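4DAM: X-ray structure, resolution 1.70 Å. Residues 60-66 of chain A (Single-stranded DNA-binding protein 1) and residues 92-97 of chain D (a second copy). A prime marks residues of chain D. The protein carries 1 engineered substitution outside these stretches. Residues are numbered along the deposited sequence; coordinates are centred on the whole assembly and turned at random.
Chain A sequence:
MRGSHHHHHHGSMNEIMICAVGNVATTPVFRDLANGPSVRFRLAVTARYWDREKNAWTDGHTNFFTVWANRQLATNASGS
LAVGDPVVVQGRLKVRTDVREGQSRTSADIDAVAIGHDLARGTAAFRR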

# COMPACT_ATOMS: atom_id res chain seq x y z
N GLY A 60 19.56 -3.59 4.84
CA GLY A 60 19.19 -4.80 4.13
C GLY A 60 19.20 -4.53 2.65
O GLY A 60 20.05 -3.80 2.13
N HIS A 61 18.24 -5.12 1.95
CA HIS A 61 18.15 -5.01 0.51
C HIS A 61 17.78 -3.61 0.07
O HIS A 61 16.93 -2.96 0.69
N THR A 62 18.42 -3.13 -0.98
CA THR A 62 18.04 -1.87 -1.63
C THR A 62 17.23 -2.13 -2.91
O THR A 62 17.73 -2.77 -3.85
N ASN A 63 16.00 -1.62 -2.93
CA ASN A 63 15.18 -1.57 -4.13
C ASN A 63 15.51 -0.30 -4.91
O ASN A 63 15.44 0.81 -4.35
N PHE A 64 15.80 -0.44 -6.19
CA PHE A 64 15.91 0.71 -7.10
C PHE A 64 14.70 0.81 -8.00
O PHE A 64 14.24 -0.20 -8.55
N PHE A 65 14.20 2.03 -8.14
CA PHE A 65 13.10 2.35 -9.02
C PHE A 65 13.47 3.51 -9.92
O PHE A 65 14.21 4.41 -9.52
N THR A 66 12.94 3.49 -11.13
CA THR A 66 12.94 4.69 -11.97
C THR A 66 11.62 5.40 -11.76
O THR A 66 10.55 4.82 -12.00
N ARG D 92 6.01 -8.22 0.85
CA ARG D 92 7.07 -7.26 0.68
C ARG D 92 7.64 -7.34 -0.73
O ARG D 92 7.98 -8.42 -1.20
N LEU D 93 7.75 -6.18 -1.39
CA LEU D 93 8.29 -6.10 -2.74
C LEU D 93 9.81 -6.08 -2.71
O LEU D 93 10.41 -5.29 -1.98
N LYS D 94 10.42 -6.97 -3.49
CA LYS D 94 11.87 -7.00 -3.66
C LYS D 94 12.21 -6.98 -5.14
O LYS D 94 11.88 -7.92 -5.87
N VAL D 95 12.82 -5.90 -5.59
CA VAL D 95 13.27 -5.74 -6.95
C VAL D 95 14.73 -6.19 -6.96
O VAL D 95 15.59 -5.55 -6.34
N ARG D 96 15.00 -7.32 -7.61
CA ARG D 96 16.29 -8.05 -7.44
C ARG D 96 17.14 -8.03 -8.68
O ARG D 96 16.60 -8.07 -9.80
N THR D 97 18.46 -7.91 -8.47
CA THR D 97 19.47 -7.99 -9.53
C THR D 97 20.64 -8.99 -9.18
O THR D 97 21.69 -9.00 -9.85

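Two strands from separate copies of the protein cross here at 77°, far from parallel or antiparallel, and much of the polar contact falls on one backbone carbonyl, Val95′ O. His61 NE2 donates a hydrogen bond to Val95′ O over 2.9 Å, and a water bridges the same oxygen to the neighbouring strand, donating to Val95′ O at 2.8 Å and accepting from Phe64 N at 3.0 Å. A carbonyl oxygen has two lone pairs and can serve both donors; the water spans a gap that the steeply crossed backbones do not close directly.

His61 has its CA-to-CB bond directed toward the other strand, and its t rotamer (chi1 178°) carries the imidazole across. Val95′ O lies at the ring edge, where an N-H can reach it, while Arg96′ NH1 sits over one face, 4.1 Å from His61 ND1. The side chain of Arg96′ starts away from the contact, but its long m, t, t chain brings the end back. The aliphatic part of Lys94′ also packs against the imidazole, with Lys94′ CD 3.9 Å from His61 CD2; its amine is hydrogen-bonded elsewhere in the structure.

Asn63, buried and in an m rotamer, starts sideways and brings its amide close to the backbone of Leu93′ and Val95′. An amide suits this place because it can offer both a donor and an acceptor to a peptide backbone, although its modelled orientation is uncertain.

Beyond it the contact turns apolar. Phe65, also m, reaches over with its ring: Phe65 CE2 lies 4.1 Å from Leu93′ CD2, which is at the ring edge, and 4.1 Å from Val95′ CG2. Leu93′ (t, p) and Val95′ (t) both start sideways, and each sends one methyl, Leu93′ CD2 and Val95′ CG2, to the ring; hydrocarbon suits a place where an aromatic ring has no polar partner to offer. Thr62 points away, and its hydroxyl is hydrogen-bonded elsewhere in the structure.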

# COMPACT_ATOMS: atom_id res chain seq x y z
CB HIS A 61 17.10 -5.99 0.01
CG HIS A 61 16.89 -5.95 -1.47
ND1 HIS A 61 17.79 -6.44 -2.35
CD2 HIS A 61 15.86 -5.40 -2.22
CE1 HIS A 61 17.34 -6.23 -3.60
NE2 HIS A 61 16.16 -5.61 -3.51
CB THR A 62 19.27 -0.99 -1.97
OG1 THR A 62 19.92 -0.62 -0.75
CG2 THR A 62 18.82 0.25 -2.71
CB ASN A 63 13.67 -1.52 -3.79
CG ASN A 63 13.06 -2.86 -3.38
OD1 ASN A 63 11.99 -2.92 -2.73
ND2 ASN A 63 13.69 -3.94 -3.77
CB PHE A 64 17.16 0.61 -7.96
CG PHE A 64 18.44 0.78 -7.17
CD1 PHE A 64 19.10 -0.34 -6.67
CD2 PHE A 64 18.93 2.04 -6.87
CE1 PHE A 64 20.27 -0.21 -5.93
CE2 PHE A 64 20.11 2.17 -6.14
CZ PHE A 64 20.76 1.05 -5.67
CB PHE A 65 11.86 2.78 -8.25
CG PHE A 65 11.36 1.77 -7.26
CD1 PHE A 65 11.78 1.80 -5.94
CD2 PHE A 65 10.44 0.81 -7.65
CE1 PHE A 65 11.31 0.89 -5.03
CE2 PHE A 65 9.98 -0.11 -6.75
CZ PHE A 65 10.41 -0.08 -5.43
CB THR A 66 13.12 4.37 -13.45
OG1 THR A 66 14.35 3.65 -13.61
CG2 THR A 66 13.16 5.63 -14.27
CB ARG D 92 8.16 -7.55 1.72
CG ARG D 92 7.70 -7.34 3.15
CD ARG D 92 8.78 -7.73 4.13
NE ARG D 92 9.00 -9.17 4.09
CZ ARG D 92 8.31 -10.08 4.80
NH1 ARG D 92 7.37 -9.71 5.67
NH2 ARG D 92 8.58 -11.36 4.64
CB LEU D 93 7.78 -4.84 -3.42
CG LEU D 93 8.27 -4.60 -4.85
CD1 LEU D 93 7.79 -5.73 -5.76
CD2 LEU D 93 7.83 -3.25 -5.35
CB LYS D 94 12.48 -8.24 -3.01
CG LYS D 94 12.14 -8.40 -1.56
CD LYS D 94 12.86 -7.44 -0.70
CE LYS D 94 12.20 -7.68 0.65
NZ LYS D 94 12.48 -9.01 1.27
CB VAL D 95 13.08 -4.28 -7.43
CG1 VAL D 95 13.52 -4.13 -8.88
CG2 VAL D 95 11.63 -3.82 -7.21
CB ARG D 96 16.03 -9.52 -7.08
CG ARG D 96 15.35 -9.68 -5.79
CD ARG D 96 15.61 -11.04 -5.23
NE ARG D 96 14.93 -11.28 -3.97
CZ ARG D 96 15.39 -10.95 -2.76
NH1 ARG D 96 16.55 -10.32 -2.58
NH2 ARG D 96 14.64 -11.27 -1.71
CB THR D 97 20.10 -6.55 -9.69
OG1 THR D 97 20.68 -6.15 -8.45
CG2 THR D 97 19.05 -5.52 -10.09
O HOH W 1 16.63 -3.08 -7.23